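Local coordinates for malonyl CoA-acyl carrier protein transacylase (Burkholderia pseudomallei, PDB 3G87) that probably transfers the malonyl group from malonyl-CoA to the phosphopantetheine arm of holo-acyl carrier protein, at residues T62-Y67 / K112-R117. Sequence-based numbering, arbitrary orientation.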
ATOM      1  N   THR A  62       8.514  -6.199   6.798  1.00 18.17           N
ATOM      2  CA  THR A  62       7.184  -6.259   6.240  1.00 18.02           C
ATOM      3  C   THR A  62       7.094  -5.946   4.751  1.00 17.34           C
ATOM      4  O   THR A  62       6.399  -6.586   4.028  1.00 17.28           O
ATOM      5  CB  THR A  62       6.270  -5.272   6.938  1.00 17.13           C
ATOM      6  OG1 THR A  62       6.416  -5.382   8.327  1.00 16.19           O
ATOM      7  CG2 THR A  62       4.876  -5.571   6.599  1.00 19.05           C
ATOM      8  N   GLN A  63       7.818  -4.924   4.351  1.00 17.12           N
ATOM      9  CA  GLN A  63       7.737  -4.351   3.032  1.00 17.41           C
ATOM     10  C   GLN A  63       8.319  -5.227   1.923  1.00 17.87           C
ATOM     11  O   GLN A  63       7.649  -5.459   0.958  1.00 19.07           O
ATOM     12  CB  GLN A  63       8.275  -2.933   3.036  1.00 16.63           C
ATOM     13  CG  GLN A  63       7.300  -1.871   3.526  1.00 17.63           C
ATOM     14  CD  GLN A  63       7.746  -0.479   3.257  1.00 21.91           C
ATOM     15  OE1 GLN A  63       7.832   0.317   4.143  1.00 27.10           O
ATOM     16  NE2 GLN A  63       8.063  -0.191   2.037  1.00 22.20           N
ATOM     17  N   PRO A  64       9.527  -5.745   2.112  1.00 17.65           N
ATOM     18  CA  PRO A  64      10.056  -6.727   1.194  1.00 17.65           C
ATOM     19  C   PRO A  64       9.247  -7.985   1.169  1.00 17.11           C
ATOM     20  O   PRO A  64       9.115  -8.501   0.124  1.00 16.98           O
ATOM     21  CB  PRO A  64      11.436  -6.994   1.741  1.00 18.58           C
ATOM     22  CG  PRO A  64      11.764  -5.864   2.437  1.00 18.01           C
ATOM     23  CD  PRO A  64      10.581  -5.341   3.035  1.00 19.10           C
ATOM     24  N   ALA A  65       8.719  -8.411   2.302  1.00 16.57           N
ATOM     25  CA  ALA A  65       7.819  -9.574   2.401  1.00 15.73           C
ATOM     26  C   ALA A  65       6.579  -9.422   1.551  1.00 15.02           C
ATOM     27  O   ALA A  65       6.256 -10.293   0.752  1.00 14.85           O
ATOM     28  CB  ALA A  65       7.421  -9.817   3.840  1.00 15.24           C
ATOM     29  N   LEU A  66       5.871  -8.320   1.731  1.00 14.72           N
ATOM     30  CA  LEU A  66       4.707  -8.009   0.908  1.00 14.63           C
ATOM     31  C   LEU A  66       5.016  -8.000  -0.574  1.00 14.79           C
ATOM     32  O   LEU A  66       4.342  -8.678  -1.356  1.00 15.08           O
ATOM     33  CB  LEU A  66       4.125  -6.662   1.325  1.00 14.13           C
ATOM     34  CG  LEU A  66       3.491  -6.691   2.722  1.00 16.42           C
ATOM     35  CD1 LEU A  66       3.170  -5.248   3.156  1.00 18.54           C
ATOM     36  CD2 LEU A  66       2.242  -7.603   2.786  1.00 13.90           C
ATOM     37  N   TYR A  67       6.054  -7.263  -0.946  1.00 15.04           N
ATOM     38  CA  TYR A  67       6.413  -7.085  -2.337  1.00 16.13           C
ATOM     39  C   TYR A  67       6.643  -8.413  -3.029  1.00 16.61           C
ATOM     40  O   TYR A  67       6.135  -8.633  -4.135  1.00 16.82           O
ATOM     41  CB  TYR A  67       7.673  -6.193  -2.476  1.00 16.56           C
ATOM     42  CG  TYR A  67       8.197  -6.054  -3.917  1.00 15.26           C
ATOM     43  CD1 TYR A  67       7.660  -5.089  -4.796  1.00 12.97           C
ATOM     44  CD2 TYR A  67       9.213  -6.883  -4.394  1.00 13.36           C
ATOM     45  CE1 TYR A  67       8.129  -4.953  -6.106  1.00 11.91           C
ATOM     46  CE2 TYR A  67       9.672  -6.794  -5.734  1.00 13.18           C
ATOM     47  CZ  TYR A  67       9.155  -5.803  -6.565  1.00 14.36           C
ATOM     48  OH  TYR A  67       9.616  -5.687  -7.864  1.00 13.59           O
ATOM     49  N   LYS A 112      14.845  -3.821  -4.870  1.00 20.45           N
ATOM     50  CA  LYS A 112      15.822  -2.836  -4.444  1.00 20.75           C
ATOM     51  C   LYS A 112      15.201  -1.504  -4.014  1.00 20.39           C
ATOM     52  O   LYS A 112      15.612  -0.924  -2.978  1.00 20.87           O
ATOM     53  CB  LYS A 112      16.854  -2.596  -5.543  1.00 22.00           C
ATOM     54  CG  LYS A 112      17.914  -3.666  -5.649  1.00 22.92           C
ATOM     55  CD  LYS A 112      18.460  -3.589  -7.045  1.00 26.96           C
ATOM     56  CE  LYS A 112      19.898  -4.006  -7.101  1.00 32.35           C
ATOM     57  NZ  LYS A 112      20.241  -4.658  -8.414  1.00 34.54           N
ATOM     58  N   LEU A 113      14.222  -1.002  -4.768  1.00 18.41           N
ATOM     59  CA  LEU A 113      13.573   0.221  -4.325  1.00 17.44           C
ATOM     60  C   LEU A 113      12.863   0.049  -2.972  1.00 17.30           C
ATOM     61  O   LEU A 113      12.922   0.965  -2.141  1.00 17.66           O
ATOM     62  CB  LEU A 113      12.607   0.761  -5.368  1.00 17.03           C
ATOM     63  CG  LEU A 113      13.124   1.130  -6.766  1.00 19.51           C
ATOM     64  CD1 LEU A 113      11.885   1.397  -7.638  1.00 23.70           C
ATOM     65  CD2 LEU A 113      14.126   2.364  -6.835  1.00 16.79           C
ATOM     66  N   VAL A 114      12.230  -1.098  -2.777  1.00 16.27           N
ATOM     67  CA  VAL A 114      11.460  -1.427  -1.598  1.00 16.57           C
ATOM     68  C   VAL A 114      12.289  -1.527  -0.315  1.00 17.34           C
ATOM     69  O   VAL A 114      11.926  -1.011   0.671  1.00 17.25           O
ATOM     70  CB  VAL A 114      10.581  -2.663  -1.815  1.00 17.31           C
ATOM     71  CG1 VAL A 114      10.117  -3.205  -0.579  1.00 17.40           C
ATOM     72  CG2 VAL A 114       9.431  -2.380  -2.684  1.00 15.17           C
ATOM     73  N   ALA A 115      13.420  -2.197  -0.405  1.00 17.42           N
ATOM     74  CA  ALA A 115      14.377  -2.267   0.650  1.00 17.47           C
ATOM     75  C   ALA A 115      14.886  -0.902   1.097  1.00 17.14           C
ATOM     76  O   ALA A 115      14.989  -0.679   2.225  1.00 18.35           O
ATOM     77  CB  ALA A 115      15.471  -3.176   0.312  1.00 16.80           C
ATOM     78  N   ARG A 116      15.149   0.010   0.201  1.00 16.60           N
ATOM     79  CA  ARG A 116      15.525   1.350   0.604  1.00 17.07           C
ATOM     80  C   ARG A 116      14.363   2.090   1.235  1.00 17.34           C
ATOM     81  O   ARG A 116      14.530   2.708   2.226  1.00 17.95           O
ATOM     82  CB  ARG A 116      16.164   2.145  -0.540  1.00 14.95           C
ATOM     83  CG  ARG A 116      16.627   3.541  -0.220  1.00 15.59           C
ATOM     84  CD  ARG A 116      18.077   3.672  -0.043  1.00 16.95           C
ATOM     85  NE  ARG A 116      18.615   2.611   0.774  1.00 18.64           N
ATOM     86  CZ  ARG A 116      18.968   2.667   2.054  1.00 22.25           C
ATOM     87  NH1 ARG A 116      19.431   1.607   2.631  1.00 15.87           N
ATOM     88  NH2 ARG A 116      18.926   3.740   2.752  1.00 24.51           N
ATOM     89  N   ARG A 117      13.189   1.985   0.656  1.00 17.49           N
ATOM     90  CA  ARG A 117      11.993   2.575   1.207  1.00 17.99           C
ATOM     91  C   ARG A 117      11.697   2.083   2.616  1.00 18.20           C
ATOM     92  O   ARG A 117      11.417   2.829   3.476  1.00 17.04           O
ATOM     93  CB  ARG A 117      10.802   2.345   0.282  1.00 17.78           C
ATOM     94  CG  ARG A 117       9.511   2.902   0.780  1.00 19.91           C
ATOM     95  CD  ARG A 117       8.387   2.417  -0.016  1.00 23.12           C
ATOM     96  NE  ARG A 117       7.204   3.238   0.017  1.00 23.07           N
ATOM     97  CZ  ARG A 117       6.074   2.882   0.586  1.00 20.58           C
ATOM     98  NH1 ARG A 117       6.006   1.765   1.239  1.00 15.93           N
ATOM     99  NH2 ARG A 117       5.049   3.653   0.523  1.00 14.48           N
TER
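One terminal atom of the Q63 amide lies at the edge of the R117 guanidinium, in its plane, the two planes 73° apart, while the ring of Y67 takes the methyl CG2 of V114 obliquely at CD1 (3.9 Å). The setting is the acyltransferase fold, where segments 62-67 and 112-117, on helices 59-81 and 107-123, run nearly antiparallel (155°), their axes 8.8 Å apart, and illustrate how one branched residue can serve several neighbours on the facing helix. V114 directs its CB at the other helix and splits its two methyls: CG1, anti to the backbone N (chi1 164°), rests 3.7 Å from the carbonyl O of Q63 and also meets P64 N, whereas CG2 turns to Y67. P64 breaks the helical bonding at its own N, putting the kink beside V114 CG1. F96 of helix 94-101 touches V114, Y67 and R117 alike, and the Y67 hydroxyl is hydrogen-bonded to the carbonyl of F107. The Q63 amide is probably flipped in the model, leaving the 2.9 Å approach of its NE2 to R117 NH1 undecided. R117, extended from CG to NE, reaches S92, part of a GxSxG pattern consistent with the family's nucleophile elbow, and its NH2 hydrogen-bonds S92 OG.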